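PDB 3MCX: SusD superfamily protein from Bacteroides thetaiotaomicron, which is of unknown function but, as a SusD-family protein of the outer membrane, probably binds glycans before their uptake into the cell. Local coordinates for residues 296-301 against 411-415; 381-385 against 405-409; 75-79 against 459-463. One frame throughout, in Å; residues are numbered along the deposited sequence.

Contacts 1 and 2 lie side by side on helix 403-414, their centres 12 Å apart: residues 411-415 meet helix 295-301, while 405-409 meet helix 374-385. They touch where L300 rests on K408 and E413 on I384. Both are buried; leucines, and in contact 2 isoleucines, lie against charged side chains, and contact 1 adds F297 against V415. D55 and a water serve the charges in contact 1, the R405-E409 pair together with R309 those in contact 2. Contact 3, on the opposite side of the chain's centre from contact 2, is only partly buried; there two loops, 75-79 and 459-463, meet through a proline ring, V76 against L459, the A78 methyl and a backbone hydrogen bond.

Contact 1: residues 296-301 against 411-415; sequences DFLNLL and RKELV
Helix 295-301 of the SusD-family region packs on the C-terminal part of helix 403-414 and on the loop residue V415; L300 points across, and the ends of F297 and L301 reach over. L300 fills the middle: its CD2 methyl sits over the centre of the R411 guanidinium face, 3.7 Å from CZ, and also meets R411 CB. The arginine chain bends at chi3 (65°) to lay this face beneath the methyl, and its NE is salt-bridged to D55. F297 is gripped differently. V415 CG2 stands over one ring face in a CH-pi contact, 4.2 Å from the F297 ring centroid, while R411 O lies at the ring edge, 3.5 Å from F297 CE1. K412 runs extended beyond CG across both leucines, CG lying 3.9 Å from L301 CD1 and CE 3.9 Å from L300 CG. Its ammonium thereby reaches past them to a water, which accepts from K412 NZ at 2.8 Å and donates to L301 O at 2.8 Å. K412 thus offers its hydrocarbon stem, and R411 the flat face of its guanidinium, to the leucines, while D55 pairs with R411 NE and the water takes K412 NZ.

Contact 2: residues 381-385 against 405-409; sequences LNDII and RILKE. With ZN (zinc ion), chain E.
I385 and L381 of helix 374-385 point at R405 and E409 of helix 403-414: the sec-butyl group of I385 lies against the R405-E409 ion pair, while the isobutyl group of L381 meets hydrocarbon of E409 and I406. I385 comes from the opposite direction to R405, its CD1 lying over one guanidinium face, displaced toward the rim, 3.8 Å from R405 NH2. One carbon further in, I385 CG1 presses on the E409 carboxylate, 3.6 Å from its CD. L381 forks between neighbours: CD1 rests on the E409 stem, 3.8 Å from CB, and CD2 meets I406 CG1 at 4.0 Å. I384 adds its CG2 methyl beside E409 OE2. The acid turns at chi2 (62°), carrying its carboxylate to the edge of the R405 guanidinium, almost in its plane, where R405 NH1 bonds to the anti lone pair of OE1 at 2.9 Å and 165°. This salt bridge spans one turn of helix 403-414. The other oxygen, E409 OE2, forms a salt bridge with R309, and R405 NH2 a weak bond to Q394. The axes of segments 381-385 and 405-409 run 40° apart and approach to 11.1 Å, a spacing filled by these side chains. D383, outside the interface, binds a zinc ion through OD1 at 2.0 Å. Held by R405 on one oxygen and R309 on the other, the buried E409 is likely to stay ionised beneath its isoleucine cover.

Contact 3: residues 75-79 against 459-463; sequences NVLAS and LPIPQ
V76 places CG1 between its backbone N and carbonyl carbon (chi1 64°), the branch that reaches L459 and P460, while Q463 sets CG anti to its N and then bends at chi2, bringing OE1 back over A78. The setting is a pair of irregular loops running in nearly the same direction: 75-79 leads into helix 81-106, whereas residues 459-462 form an extended, polyproline II-like run ending at P462, the N-cap of helix 463-468. V76 CG1 meets L459 CD2 at 3.6 Å, the two side chains crossing at about a right angle, and lies 4.1 Å from P460 CD. The P460 ring lies along the backbone of the other loop. Its CG rests on the L77-A78 peptide, 3.6 Å from A78 N, and its CB meets the A78 methyl, CB to CB, at 3.9 Å. Replacing P460 by a glycine would remove the ring, and would probably open a gap against V76 CG1 and the L77-A78 peptide while letting the extended run flex. Of residues 75-79, A78 gives the most surface to the other loop, its CB lying 3.4 Å from I461 O and 3.6 Å from Q463 OE1. The other end of that amide, Q463 NE2, bonds to D467 within the same helix. I84 of helix 81-106 touches both V76 and P462, and W88 touches P462, so the two loops share that helix as a floor. The polar tie is to the leading amide of helix 463-468, which has no partner earlier in the helix: Q463 N donates to A78 O at 2.9 Å and 164°, approaching from above the carbonyl plane, 52° out of it, with P462 CA adding a C-H contact to the same A78 O at 3.5 Å.

Contact 1: residues 296-301 against 411-415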
loop_
_atom_site.group_PDB
_atom_site.type_symbol
_atom_site.label_atom_id
_atom_site.label_comp_id
_atom_site.label_asym_id
_atom_site.label_seq_id
_atom_site.Cartn_x
_atom_site.Cartn_y
_atom_site.Cartn_z
ATOM N N ASP A 296 10.520 -7.961 -16.388
ATOM C CA ASP A 296 10.753 -8.775 -15.170
ATOM C C ASP A 296 9.454 -9.406 -14.709
ATOM O O ASP A 296 9.433 -10.583 -14.389
ATOM C CB ASP A 296 11.361 -7.958 -14.017
ATOM C CG ASP A 296 12.510 -7.062 -14.436
ATOM O OD1 ASP A 296 12.308 -6.068 -15.184
ATOM O OD2 ASP A 296 13.635 -7.348 -13.983
ATOM N N PHE A 297 8.371 -8.628 -14.642
ATOM C CA PHE A 297 7.106 -9.154 -14.202
ATOM C C PHE A 297 6.527 -10.175 -15.174
ATOM O O PHE A 297 6.084 -11.245 -14.771
ATOM C CB PHE A 297 6.075 -8.031 -14.003
ATOM C CG PHE A 297 4.770 -8.561 -13.478
ATOM C CD1 PHE A 297 4.697 -9.036 -12.178
ATOM C CD2 PHE A 297 3.662 -8.699 -14.309
ATOM C CE1 PHE A 297 3.520 -9.594 -11.685
ATOM C CE2 PHE A 297 2.510 -9.258 -13.839
ATOM C CZ PHE A 297 2.437 -9.712 -12.522
ATOM N N LEU A 298 6.508 -9.849 -16.460
ATOM C CA LEU A 298 5.943 -10.787 -17.441
ATOM C C LEU A 298 6.723 -12.084 -17.438
ATOM O O LEU A 298 6.153 -13.167 -17.528
ATOM C CB LEU A 298 5.851 -10.164 -18.851
ATOM C CG LEU A 298 4.840 -8.999 -18.972
ATOM C CD1 LEU A 298 4.745 -8.562 -20.449
ATOM C CD2 LEU A 298 3.457 -9.364 -18.404
ATOM N N ASN A 299 8.045 -11.991 -17.346
ATOM C CA ASN A 299 8.857 -13.226 -17.316
ATOM C C ASN A 299 8.477 -14.056 -16.087
ATOM O O ASN A 299 8.359 -15.288 -16.167
ATOM C CB ASN A 299 10.355 -12.902 -17.295
ATOM C CG ASN A 299 10.917 -12.531 -18.669
ATOM O OD1 ASN A 299 10.262 -12.667 -19.706
ATOM N ND2 ASN A 299 12.145 -12.032 -18.660
ATOM N N LEU A 300 8.316 -13.413 -14.933
ATOM C CA LEU A 300 7.940 -14.128 -13.698
ATOM C C LEU A 300 6.591 -14.807 -13.870
ATOM O O LEU A 300 6.422 -15.976 -13.557
ATOM C CB LEU A 300 7.880 -13.162 -12.525
ATOM C CG LEU A 300 7.361 -13.745 -11.214
ATOM C CD1 LEU A 300 8.271 -14.827 -10.655
ATOM C CD2 LEU A 300 7.192 -12.637 -10.182
ATOM N N LEU A 301 5.600 -14.062 -14.357
ATOM C CA LEU A 301 4.251 -14.644 -14.527
ATOM C C LEU A 301 4.229 -15.770 -15.564
ATOM O O LEU A 301 3.519 -16.767 -15.404
ATOM C CB LEU A 301 3.252 -13.552 -14.912
ATOM C CG LEU A 301 1.786 -13.826 -14.578
ATOM C CD1 LEU A 301 1.523 -13.977 -13.060
ATOM C CD2 LEU A 301 0.944 -12.673 -15.129
ATOM N N ARG A 411 4.736 -11.212 -5.454
ATOM C CA ARG A 411 4.891 -10.353 -6.635
ATOM C C ARG A 411 3.753 -10.623 -7.635
ATOM O O ARG A 411 3.189 -9.687 -8.221
ATOM C CB ARG A 411 6.260 -10.543 -7.295
ATOM C CG ARG A 411 7.360 -9.842 -6.485
ATOM C CD ARG A 411 8.704 -10.300 -6.969
ATOM N NE ARG A 411 8.967 -9.887 -8.343
ATOM C CZ ARG A 411 9.954 -10.369 -9.095
ATOM N NH1 ARG A 411 10.789 -11.307 -8.619
ATOM N NH2 ARG A 411 10.121 -9.920 -10.345
ATOM N N LYS A 412 3.420 -11.890 -7.831
ATOM C CA LYS A 412 2.350 -12.250 -8.766
ATOM C C LYS A 412 0.975 -11.768 -8.228
ATOM O O LYS A 412 0.165 -11.234 -8.964
ATOM C CB LYS A 412 2.293 -13.750 -8.993
ATOM C CG LYS A 412 3.498 -14.334 -9.734
ATOM C CD LYS A 412 3.432 -15.845 -9.806
ATOM C CE LYS A 412 4.724 -16.455 -10.312
ATOM N NZ LYS A 412 4.579 -17.923 -10.589
ATOM N N GLU A 413 0.720 -11.967 -6.944
ATOM C CA GLU A 413 -0.582 -11.734 -6.358
ATOM C C GLU A 413 -0.861 -10.266 -6.109
ATOM O O GLU A 413 -1.986 -9.820 -6.280
ATOM C CB GLU A 413 -0.726 -12.513 -5.033
ATOM C CG GLU A 413 -2.137 -12.441 -4.434
ATOM C CD GLU A 413 -3.207 -12.935 -5.410
ATOM O OE1 GLU A 413 -2.956 -13.960 -6.076
ATOM O OE2 GLU A 413 -4.304 -12.316 -5.510
ATOM N N LEU A 414 0.149 -9.521 -5.680
ATOM C CA LEU A 414 -0.052 -8.175 -5.133
ATOM C C LEU A 414 0.461 -7.061 -6.037
ATOM O O LEU A 414 0.498 -5.903 -5.647
ATOM C CB LEU A 414 0.612 -8.077 -3.753
ATOM C CG LEU A 414 0.066 -9.076 -2.710
ATOM C CD1 LEU A 414 0.846 -9.008 -1.404
ATOM C CD2 LEU A 414 -1.422 -8.817 -2.458
ATOM N N VAL A 415 0.812 -7.420 -7.271
ATOM C CA VAL A 415 1.237 -6.413 -8.247
ATOM C C VAL A 415 0.187 -5.299 -8.339
ATOM O O VAL A 415 -0.993 -5.558 -8.446
ATOM C CB VAL A 415 1.490 -7.048 -9.645
ATOM C CG1 VAL A 415 0.200 -7.658 -10.261
ATOM C CG2 VAL A 415 2.130 -6.012 -10.586
HETATM O O HOH W 1 2.921 -17.556 -12.777
#

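Contact 2: residues 381-385 against 405-409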
loop_
_atom_site.group_PDB
_atom_site.type_symbol
_atom_site.label_atom_id
_atom_site.label_comp_id
_atom_site.label_asym_id
_atom_site.label_seq_id
_atom_site.Cartn_x
_atom_site.Cartn_y
_atom_site.Cartn_z
ATOM N N LEU A 381 0.455 -20.519 2.124
ATOM C CA LEU A 381 1.001 -20.251 0.792
ATOM C C LEU A 381 0.251 -21.074 -0.250
ATOM O O LEU A 381 -0.128 -20.562 -1.297
ATOM C CB LEU A 381 2.499 -20.559 0.707
ATOM C CG LEU A 381 3.099 -20.220 -0.668
ATOM C CD1 LEU A 381 2.931 -18.741 -1.056
ATOM C CD2 LEU A 381 4.575 -20.712 -0.758
ATOM N N ASN A 382 0.027 -22.339 0.044
ATOM C CA ASN A 382 -0.671 -23.235 -0.883
ATOM C C ASN A 382 -2.148 -22.855 -1.072
ATOM O O ASN A 382 -2.704 -23.084 -2.141
ATOM C CB ASN A 382 -0.497 -24.694 -0.485
ATOM C CG ASN A 382 0.881 -25.221 -0.851
ATOM O OD1 ASN A 382 1.536 -24.688 -1.769
ATOM N ND2 ASN A 382 1.352 -26.237 -0.120
ATOM N N ASP A 383 -2.753 -22.218 -0.065
ATOM C CA ASP A 383 -4.119 -21.673 -0.216
ATOM C C ASP A 383 -4.187 -20.632 -1.322
ATOM O O ASP A 383 -5.191 -20.517 -1.989
ATOM C CB ASP A 383 -4.610 -21.055 1.093
ATOM C CG ASP A 383 -5.163 -22.087 2.052
ATOM O OD1 ASP A 383 -5.899 -22.980 1.594
ATOM O OD2 ASP A 383 -4.855 -22.012 3.277
ATOM N N ILE A 384 -3.125 -19.890 -1.516
ATOM C CA ILE A 384 -3.063 -18.924 -2.605
ATOM C C ILE A 384 -2.730 -19.654 -3.892
ATOM O O ILE A 384 -3.495 -19.595 -4.848
ATOM C CB ILE A 384 -2.071 -17.799 -2.311
ATOM C CG1 ILE A 384 -2.432 -17.071 -1.003
ATOM C CG2 ILE A 384 -2.023 -16.844 -3.505
ATOM C CD1 ILE A 384 -3.837 -16.483 -0.913
ATOM N N ILE A 385 -1.610 -20.376 -3.914
ATOM C CA ILE A 385 -1.158 -21.063 -5.136
ATOM C C ILE A 385 -2.277 -21.907 -5.737
ATOM O O ILE A 385 -2.545 -21.812 -6.942
ATOM C CB ILE A 385 0.136 -21.910 -4.900
ATOM C CG1 ILE A 385 1.328 -21.010 -4.539
ATOM C CG2 ILE A 385 0.518 -22.689 -6.181
ATOM C CD1 ILE A 385 2.586 -21.821 -4.079
ATOM N N ARG A 405 10.258 -18.525 -2.904
ATOM C CA ARG A 405 8.959 -18.956 -3.432
ATOM C C ARG A 405 7.784 -18.128 -2.924
ATOM O O ARG A 405 6.863 -17.800 -3.688
ATOM C CB ARG A 405 8.738 -20.427 -3.191
ATOM C CG ARG A 405 7.519 -20.979 -3.941
ATOM C CD ARG A 405 7.732 -20.905 -5.449
ATOM N NE ARG A 405 6.584 -21.357 -6.227
ATOM C CZ ARG A 405 5.509 -20.618 -6.506
ATOM N NH1 ARG A 405 5.342 -19.393 -5.986
ATOM N NH2 ARG A 405 4.539 -21.177 -7.239
ATOM N N ILE A 406 7.817 -17.725 -1.657
ATOM C CA ILE A 406 6.810 -16.848 -1.108
ATOM C C ILE A 406 6.852 -15.467 -1.774
ATOM O O ILE A 406 5.820 -14.895 -2.159
ATOM C CB ILE A 406 6.981 -16.665 0.416
ATOM C CG1 ILE A 406 6.807 -17.998 1.150
ATOM C CG2 ILE A 406 5.972 -15.643 0.929
ATOM C CD1 ILE A 406 7.226 -17.891 2.639
ATOM N N LEU A 407 8.061 -14.927 -1.901
ATOM C CA LEU A 407 8.225 -13.596 -2.471
ATOM C C LEU A 407 7.809 -13.536 -3.946
ATOM O O LEU A 407 7.218 -12.537 -4.364
ATOM C CB LEU A 407 9.670 -13.100 -2.232
ATOM C CG LEU A 407 10.033 -12.929 -0.744
ATOM C CD1 LEU A 407 11.452 -12.278 -0.647
ATOM C CD2 LEU A 407 9.041 -12.078 0.047
ATOM N N LYS A 408 8.127 -14.592 -4.712
ATOM C CA LYS A 408 7.564 -14.728 -6.062
ATOM C C LYS A 408 6.043 -14.715 -6.063
ATOM O O LYS A 408 5.434 -14.012 -6.868
ATOM C CB LYS A 408 8.043 -15.998 -6.750
ATOM C CG LYS A 408 9.488 -15.969 -7.258
ATOM C CD LYS A 408 9.799 -17.213 -8.085
ATOM C CE LYS A 408 11.128 -17.174 -8.813
ATOM N NZ LYS A 408 11.307 -18.349 -9.742
ATOM N N GLU A 409 5.411 -15.468 -5.179
ATOM C CA GLU A 409 3.956 -15.494 -5.140
ATOM C C GLU A 409 3.390 -14.137 -4.791
ATOM O O GLU A 409 2.371 -13.708 -5.375
ATOM C CB GLU A 409 3.466 -16.554 -4.148
ATOM C CG GLU A 409 2.022 -16.971 -4.382
ATOM C CD GLU A 409 1.806 -17.604 -5.726
ATOM O OE1 GLU A 409 2.753 -18.148 -6.330
ATOM O OE2 GLU A 409 0.640 -17.579 -6.167
HETATM ZN ZN ZN E . -7.103 -24.166 2.726
#

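Contact 3: residues 75-79 against 459-463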
loop_
_atom_site.group_PDB
_atom_site.type_symbol
_atom_site.label_atom_id
_atom_site.label_comp_id
_atom_site.label_asym_id
_atom_site.label_seq_id
_atom_site.Cartn_x
_atom_site.Cartn_y
_atom_site.Cartn_z
ATOM N N ASN A 75 15.391 9.590 -8.100
ATOM C CA ASN A 75 16.022 10.895 -8.211
ATOM C C ASN A 75 15.156 12.066 -7.691
ATOM O O ASN A 75 15.551 13.222 -7.804
ATOM C CB ASN A 75 16.518 11.158 -9.635
ATOM C CG ASN A 75 15.417 11.163 -10.653
ATOM O OD1 ASN A 75 14.258 11.338 -10.301
ATOM N ND2 ASN A 75 15.766 10.931 -11.914
ATOM N N VAL A 76 14.027 11.737 -7.101
ATOM C CA VAL A 76 13.103 12.744 -6.579
ATOM C C VAL A 76 13.788 13.662 -5.553
ATOM O O VAL A 76 14.562 13.209 -4.702
ATOM C CB VAL A 76 11.834 12.069 -6.003
ATOM C CG1 VAL A 76 12.153 11.169 -4.776
ATOM C CG2 VAL A 76 10.780 13.107 -5.670
ATOM N N LEU A 77 13.529 14.962 -5.658
ATOM C CA LEU A 77 14.129 16.000 -4.837
ATOM C C LEU A 77 13.190 16.476 -3.732
ATOM O O LEU A 77 11.969 16.350 -3.805
ATOM C CB LEU A 77 14.481 17.199 -5.695
ATOM C CG LEU A 77 15.400 16.942 -6.884
ATOM C CD1 LEU A 77 15.609 18.250 -7.675
ATOM C CD2 LEU A 77 16.731 16.335 -6.455
ATOM N N ALA A 78 13.778 17.075 -2.696
ATOM C CA ALA A 78 13.015 17.646 -1.586
ATOM C C ALA A 78 12.054 18.745 -1.992
ATOM O O ALA A 78 11.094 18.986 -1.264
ATOM C CB ALA A 78 13.974 18.217 -0.548
ATOM N N SER A 79 12.297 19.353 -3.153
ATOM C CA SER A 79 11.470 20.424 -3.680
ATOM C C SER A 79 10.241 19.910 -4.465
ATOM O O SER A 79 9.453 20.752 -4.927
ATOM C CB SER A 79 12.304 21.282 -4.601
ATOM O OG SER A 79 12.823 20.484 -5.651
ATOM N N LEU A 459 12.838 8.724 1.185
ATOM C CA LEU A 459 12.530 9.926 0.405
ATOM C C LEU A 459 13.012 11.152 1.127
ATOM O O LEU A 459 13.061 11.185 2.352
ATOM C CB LEU A 459 11.028 10.038 0.154
ATOM C CG LEU A 459 10.417 8.975 -0.757
ATOM C CD1 LEU A 459 8.933 9.214 -0.868
ATOM C CD2 LEU A 459 11.041 9.022 -2.138
ATOM N N PRO A 460 13.355 12.211 0.391
ATOM C CA PRO A 460 13.715 13.433 1.073
ATOM C C PRO A 460 12.537 14.045 1.826
ATOM O O PRO A 460 11.433 14.044 1.327
ATOM C CB PRO A 460 14.182 14.369 -0.052
ATOM C CG PRO A 460 13.455 13.855 -1.222
ATOM C CD PRO A 460 13.276 12.385 -1.067
ATOM N N ILE A 461 12.828 14.547 3.008
ATOM C CA ILE A 461 11.895 15.341 3.774
ATOM C C ILE A 461 11.615 16.604 2.923
ATOM O O ILE A 461 12.516 17.153 2.332
ATOM C CB ILE A 461 12.524 15.748 5.112
ATOM C CG1 ILE A 461 12.967 14.514 5.954
ATOM C CG2 ILE A 461 11.586 16.698 5.946
ATOM C CD1 ILE A 461 11.895 13.509 6.259
ATOM N N PRO A 462 10.358 17.070 2.875
ATOM C CA PRO A 462 10.070 18.245 2.053
ATOM C C PRO A 462 10.949 19.416 2.421
ATOM O O PRO A 462 11.170 19.724 3.604
ATOM C CB PRO A 462 8.590 18.549 2.368
ATOM C CG PRO A 462 8.012 17.289 2.843
ATOM C CD PRO A 462 9.141 16.462 3.442
ATOM N N GLN A 463 11.410 20.155 1.411
ATOM C CA GLN A 463 12.224 21.306 1.650
ATOM C C GLN A 463 11.492 22.365 2.477
ATOM O O GLN A 463 12.112 23.095 3.229
ATOM C CB GLN A 463 12.723 21.971 0.340
ATOM C CG GLN A 463 13.783 22.990 0.514
ATOM C CD GLN A 463 15.059 22.431 1.089
ATOM O OE1 GLN A 463 15.422 21.291 0.754
ATOM N NE2 GLN A 463 15.764 23.213 1.905
#